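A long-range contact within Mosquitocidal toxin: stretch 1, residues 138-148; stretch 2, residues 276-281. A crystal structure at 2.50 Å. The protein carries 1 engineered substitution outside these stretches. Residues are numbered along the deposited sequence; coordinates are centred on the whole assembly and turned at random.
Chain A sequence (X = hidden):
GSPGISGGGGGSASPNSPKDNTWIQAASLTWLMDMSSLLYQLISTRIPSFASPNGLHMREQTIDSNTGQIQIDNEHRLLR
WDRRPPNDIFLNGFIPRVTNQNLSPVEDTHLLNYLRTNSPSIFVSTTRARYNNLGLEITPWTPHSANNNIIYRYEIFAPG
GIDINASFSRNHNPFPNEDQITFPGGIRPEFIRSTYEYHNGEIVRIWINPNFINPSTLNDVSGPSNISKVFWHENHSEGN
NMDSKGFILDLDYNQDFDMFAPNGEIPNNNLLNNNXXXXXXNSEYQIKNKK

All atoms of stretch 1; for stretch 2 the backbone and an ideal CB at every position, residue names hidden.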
ATOM      1  N   ILE A 138      16.280  -0.818  52.489  1.00 31.04           N
ATOM      2  CA  ILE A 138      15.207  -1.761  52.804  1.00 31.11           C
ATOM      3  C   ILE A 138      14.345  -1.954  51.533  1.00 35.60           C
ATOM      4  O   ILE A 138      14.520  -1.251  50.541  1.00 34.14           O
ATOM      5  CB  ILE A 138      14.352  -1.313  54.033  1.00 33.37           C
ATOM      6  CG1 ILE A 138      13.752   0.071  53.797  1.00 32.98           C
ATOM      7  CG2 ILE A 138      15.210  -1.334  55.309  1.00 31.91           C
ATOM      8  CD1 ILE A 138      12.774   0.492  54.884  1.00 29.59           C
ATOM      9  N   THR A 139      13.447  -2.937  51.555  1.00 32.41           N
ATOM     10  CA  THR A 139      12.611  -3.253  50.408  1.00 30.96           C
ATOM     11  C   THR A 139      11.867  -2.051  49.816  1.00 34.28           C
ATOM     12  O   THR A 139      11.135  -1.360  50.523  1.00 33.76           O
ATOM     13  CB  THR A 139      11.637  -4.384  50.757  1.00 34.26           C
ATOM     14  OG1 THR A 139      12.358  -5.401  51.457  1.00 30.44           O
ATOM     15  CG2 THR A 139      11.012  -4.993  49.491  1.00 31.07           C
ATOM     16  N   PRO A 140      12.025  -1.806  48.506  1.00 28.62           N
ATOM     17  CA  PRO A 140      11.312  -0.693  47.890  1.00 26.44           C
ATOM     18  C   PRO A 140       9.919  -1.178  47.485  1.00 27.62           C
ATOM     19  O   PRO A 140       9.576  -2.352  47.665  1.00 26.38           O
ATOM     20  CB  PRO A 140      12.151  -0.406  46.627  1.00 27.69           C
ATOM     21  CG  PRO A 140      12.704  -1.736  46.242  1.00 31.80           C
ATOM     22  CD  PRO A 140      12.903  -2.505  47.536  1.00 27.97           C
ATOM     23  N   TRP A 141       9.124  -0.272  46.936  1.00 23.57           N
ATOM     24  CA  TRP A 141       7.836  -0.627  46.368  1.00 23.88           C
ATOM     25  C   TRP A 141       8.267  -1.649  45.264  1.00 29.92           C
ATOM     26  O   TRP A 141       9.216  -1.400  44.494  1.00 27.71           O
ATOM     27  CB  TRP A 141       7.194   0.616  45.730  1.00 22.47           C
ATOM     28  CG  TRP A 141       5.874   0.335  45.056  1.00 23.86           C
ATOM     29  CD1 TRP A 141       4.627   0.518  45.589  1.00 26.69           C
ATOM     30  CD2 TRP A 141       5.672  -0.179  43.712  1.00 23.65           C
ATOM     31  NE1 TRP A 141       3.663   0.151  44.665  1.00 25.93           N
ATOM     32  CE2 TRP A 141       4.274  -0.259  43.505  1.00 26.41           C
ATOM     33  CE3 TRP A 141       6.543  -0.509  42.639  1.00 24.23           C
ATOM     34  CZ2 TRP A 141       3.722  -0.715  42.301  1.00 24.76           C
ATOM     35  CZ3 TRP A 141       5.991  -0.959  41.442  1.00 24.21           C
ATOM     36  CH2 TRP A 141       4.593  -1.086  41.294  1.00 24.62           C
ATOM     37  N   THR A 142       7.623  -2.819  45.246  1.00 27.33           N
ATOM     38  CA  THR A 142       7.962  -3.904  44.337  1.00 25.75           C
ATOM     39  C   THR A 142       6.704  -4.387  43.604  1.00 30.47           C
ATOM     40  O   THR A 142       5.627  -4.454  44.201  1.00 30.86           O
ATOM     41  CB  THR A 142       8.549  -5.057  45.173  1.00 28.37           C
ATOM     42  OG1 THR A 142       9.694  -4.588  45.885  1.00 28.53           O
ATOM     43  CG2 THR A 142       8.935  -6.270  44.322  1.00 22.24           C
ATOM     44  N   PRO A 143       6.834  -4.731  42.314  1.00 25.66           N
ATOM     45  CA  PRO A 143       5.677  -5.216  41.552  1.00 23.78           C
ATOM     46  C   PRO A 143       5.203  -6.573  42.075  1.00 27.27           C
ATOM     47  O   PRO A 143       5.996  -7.390  42.531  1.00 26.91           O
ATOM     48  CB  PRO A 143       6.220  -5.353  40.113  1.00 24.59           C
ATOM     49  CG  PRO A 143       7.477  -4.622  40.061  1.00 28.57           C
ATOM     50  CD  PRO A 143       8.012  -4.495  41.452  1.00 24.78           C
ATOM     51  N   HIS A 144       3.906  -6.838  41.981  1.00 24.08           N
ATOM     52  CA  HIS A 144       3.378  -8.132  42.432  1.00 23.06           C
ATOM     53  C   HIS A 144       3.983  -9.300  41.656  1.00 28.21           C
ATOM     54  O   HIS A 144       4.098 -10.396  42.173  1.00 27.92           O
ATOM     55  CB  HIS A 144       1.839  -8.170  42.255  1.00 23.41           C
ATOM     56  CG  HIS A 144       1.109  -7.318  43.235  1.00 26.78           C
ATOM     57  ND1 HIS A 144      -0.009  -6.576  42.898  1.00 28.31           N
ATOM     58  CD2 HIS A 144       1.338  -7.082  44.552  1.00 26.85           C
ATOM     59  CE1 HIS A 144      -0.443  -5.941  43.971  1.00 26.67           C
ATOM     60  NE2 HIS A 144       0.350  -6.241  44.988  1.00 26.75           N
ATOM     61  N   SER A 145       4.337  -9.073  40.396  1.00 25.73           N
ATOM     62  CA  SER A 145       4.879 -10.145  39.551  1.00 25.12           C
ATOM     63  C   SER A 145       6.404 -10.291  39.616  1.00 29.38           C
ATOM     64  O   SER A 145       6.977 -11.069  38.853  1.00 28.84           O
ATOM     65  CB  SER A 145       4.541  -9.813  38.104  1.00 27.10           C
ATOM     66  OG  SER A 145       5.353  -8.721  37.687  1.00 30.69           O
ATOM     67  N   ALA A 146       7.057  -9.539  40.499  1.00 24.78           N
ATOM     68  CA  ALA A 146       8.510  -9.528  40.596  1.00 24.20           C
ATOM     69  C   ALA A 146       9.237 -10.873  40.737  1.00 29.35           C
ATOM     70  O   ALA A 146      10.394 -11.014  40.300  1.00 29.13           O
ATOM     71  CB  ALA A 146       8.982  -8.501  41.667  1.00 24.33           C
ATOM     72  N   ASN A 147       8.584 -11.842  41.364  1.00 25.52           N
ATOM     73  CA  ASN A 147       9.189 -13.165  41.589  1.00 25.40           C
ATOM     74  C   ASN A 147       9.018 -14.085  40.374  1.00 28.20           C
ATOM     75  O   ASN A 147       9.489 -15.207  40.369  1.00 27.02           O
ATOM     76  CB  ASN A 147       8.515 -13.841  42.806  1.00 24.17           C
ATOM     77  CG  ASN A 147       9.168 -13.461  44.145  1.00 48.88           C
ATOM     78  OD1 ASN A 147       8.611 -13.744  45.201  1.00 46.95           O
ATOM     79  ND2 ASN A 147      10.361 -12.874  44.106  1.00 35.90           N
ATOM     80  N   ASN A 148       8.302 -13.604  39.368  1.00 24.55           N
ATOM     81  CA  ASN A 148       8.017 -14.375  38.161  1.00 24.03           C
ATOM     82  C   ASN A 148       8.894 -13.982  37.003  1.00 28.54           C
ATOM     83  O   ASN A 148       8.961 -12.798  36.604  1.00 27.19           O
ATOM     84  CB  ASN A 148       6.527 -14.199  37.749  1.00 24.06           C
ATOM     85  CG  ASN A 148       5.563 -14.467  38.924  1.00 42.47           C
ATOM     86  OD1 ASN A 148       4.938 -13.547  39.469  1.00 41.09           O
ATOM     87  ND2 ASN A 148       5.541 -15.707  39.390  1.00 25.68           N
ATOM     88  N   UNK A 276      17.626 -12.054  47.113  1.00 44.04           N
ATOM     89  CA  UNK A 276      16.230 -11.960  46.677  1.00 43.19           C
ATOM     90  C   UNK A 276      15.739 -10.513  46.626  1.00 47.31           C
ATOM     91  O   UNK A 276      16.488  -9.580  46.966  1.00 47.00           O
ATOM     92  CB  UNK A 276      15.334 -12.776  47.611  1.00 43.19           C
ATOM     93  N   UNK A 277      14.500 -10.322  46.173  1.00 43.60           N
ATOM     94  CA  UNK A 277      13.917  -8.981  46.119  1.00 42.82           C
ATOM     95  C   UNK A 277      12.949  -8.793  47.323  1.00 49.89           C
ATOM     96  O   UNK A 277      12.081  -7.886  47.329  1.00 47.97           O
ATOM     97  CB  UNK A 277      13.188  -8.768  44.791  1.00 42.82           C
ATOM     98  N   UNK A 278      13.131  -9.662  48.332  1.00 48.99           N
ATOM     99  CA  UNK A 278      12.377  -9.633  49.608  1.00 48.79           C
ATOM    100  C   UNK A 278      10.868  -9.845  49.519  1.00 53.06           C
ATOM    101  O   UNK A 278      10.107  -9.241  50.287  1.00 51.72           O
ATOM    102  CB  UNK A 278      12.618  -8.285  50.290  1.00 48.79           C
ATOM    103  N   UNK A 279      10.437 -10.677  48.568  1.00 50.64           N
ATOM    104  CA  UNK A 279       9.026 -11.005  48.399  1.00 49.88           C
ATOM    105  C   UNK A 279       8.951 -12.517  48.584  1.00 55.24           C
ATOM    106  O   UNK A 279       9.753 -13.268  48.008  1.00 54.06           O
ATOM    107  CB  UNK A 279       8.477 -10.556  47.043  1.00 49.88           C
ATOM    108  N   UNK A 280       8.031 -12.947  49.451  1.00 54.58           N
ATOM    109  CA  UNK A 280       7.834 -14.361  49.772  1.00 55.25           C
ATOM    110  C   UNK A 280       7.362 -15.200  48.564  1.00 60.03           C
ATOM    111  O   UNK A 280       6.425 -14.814  47.840  1.00 58.93           O
ATOM    112  CB  UNK A 280       6.817 -14.485  50.909  1.00 55.25           C
ATOM    113  N   UNK A 281       8.011 -16.356  48.371  1.00 57.63           N
ATOM    114  CA  UNK A 281       7.669 -17.289  47.287  1.00 57.90           C
ATOM    115  C   UNK A 281       6.493 -18.197  47.694  1.00 64.21           C
ATOM    116  O   UNK A 281       5.356 -18.016  47.219  1.00 64.93           O
ATOM    117  CB  UNK A 281       8.886 -18.139  46.916  1.00 57.90           C
TER

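At position 276 the CA-to-CB bond points sideways, and nothing of stretch 1 lies within 5.5 Å of the ideal CB. The contact therefore sets no preference, and small or polar residues would serve as well as larger ones. The deposited residue is Ser276, whose OG accepts a hydrogen bond from the backbone N of position 278 at 3.2 Å, a short-range tie within the loop.

Position 277 also starts sideways, but its ideal CB stands 5.0 Å from Thr142 CG2 and 5.2 Å from Ala146 CB. That spacing leaves room for a branch or two beyond CB, and the methyl groups ahead favour an aliphatic side chain of medium length, such as leucine, isoleucine or methionine. The residue is Leu277, with chi1 at 39° and chi2 at 83°. Its end comes nearer than its CB: CD1 and CD2 both come 3.7 Å from Ala146 CB, and CD1 also lies 4.1 Å from Thr142 CG2. The backbone contributes as well, since a water donates to both Leu277 O (2.5 Å) and Thr142 OG1 (2.6 Å), bridging the stretches.

Position 278 has phi/psi of 62/34, the left-handed region, where glycine, asparagine and aspartate are most at home. The ideal CB is a tight 3.1 Å from Thr139 OG1, so a side chain here begins beside a hydroxyl, and a polar group would suit it. Asparagine meets both conditions, and the residue is Asn278. Its OD1 is modelled 2.8 Å from Thr139 OG1, but the amide is probably turned over, so the assignment of this pair stays open.

At position 279 the bond points toward stretch 1, and phi/psi of -120/129 is extended, a conformation that beta-branched residues tolerate well. The ideal CB is 5.1 Å from Thr142 CG2, with the side chain of Asn147 also close by. A compact apolar residue such as valine or isoleucine would fit, and threonine is conceivable beside the amide. The residue is Val279, with chi1 at 171°; CG2 reaches 3.8 Å from Thr142 CG2.

Position 280 points away, with no atom of stretch 1 within 5.5 Å of its ideal CB, so many side chains are possible. Ile280 occupies it, its side chain staying out of contact with stretch 1.

Position 281 is sideways, its ideal CB 4.7 Å from Asn147 OD1 as modelled. A long, flexible polar chain could fold back to that amide. Gln281 does so: with chi1 at -62° and chi2 at -87°, NE2 arrives 3.6 Å from Asn147 CG, a contact rather than an established hydrogen bond.

Stretch 2, residues 276-281: SLNVIQ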
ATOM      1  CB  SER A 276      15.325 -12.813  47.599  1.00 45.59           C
ATOM      2  OG  SER A 276      15.043 -12.153  48.824  1.00 52.66           O
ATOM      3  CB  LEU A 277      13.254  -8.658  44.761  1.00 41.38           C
ATOM      4  CG  LEU A 277      12.448  -9.702  43.990  1.00 42.01           C
ATOM      5  CD1 LEU A 277      11.053  -9.767  44.524  1.00 40.51           C
ATOM      6  CD2 LEU A 277      12.454  -9.269  42.529  1.00 41.07           C
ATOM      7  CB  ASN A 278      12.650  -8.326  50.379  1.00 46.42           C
ATOM      8  CG  ASN A 278      13.990  -8.325  51.092  1.00 55.53           C
ATOM      9  OD1 ASN A 278      14.387  -7.307  51.643  1.00 53.71           O
ATOM     10  ND2 ASN A 278      14.679  -9.462  51.104  1.00 39.87           N
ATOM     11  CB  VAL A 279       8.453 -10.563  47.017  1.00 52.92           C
ATOM     12  CG1 VAL A 279       7.046 -11.137  46.812  1.00 52.19           C
ATOM     13  CG2 VAL A 279       8.422  -9.043  46.902  1.00 52.35           C
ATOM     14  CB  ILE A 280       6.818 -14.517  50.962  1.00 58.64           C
ATOM     15  CG1 ILE A 280       7.418 -13.952  52.262  1.00 59.44           C
ATOM     16  CG2 ILE A 280       6.400 -15.982  51.149  1.00 57.79           C
ATOM     17  CD1 ILE A 280       6.381 -13.676  53.353  1.00 64.02           C
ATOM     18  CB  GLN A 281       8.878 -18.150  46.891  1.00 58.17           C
ATOM     19  CG  GLN A 281      10.058 -17.363  46.344  1.00 51.13           C
ATOM     20  CD  GLN A 281       9.994 -17.104  44.836  1.00 56.82           C
ATOM     21  OE1 GLN A 281       9.040 -17.486  44.140  1.00 52.66           O
ATOM     22  NE2 GLN A 281      11.074 -16.517  44.321  1.00 36.91           N
TER
HETATM   23  O   HOH W   1      12.071  -5.627  46.155  1.00 27.62           O
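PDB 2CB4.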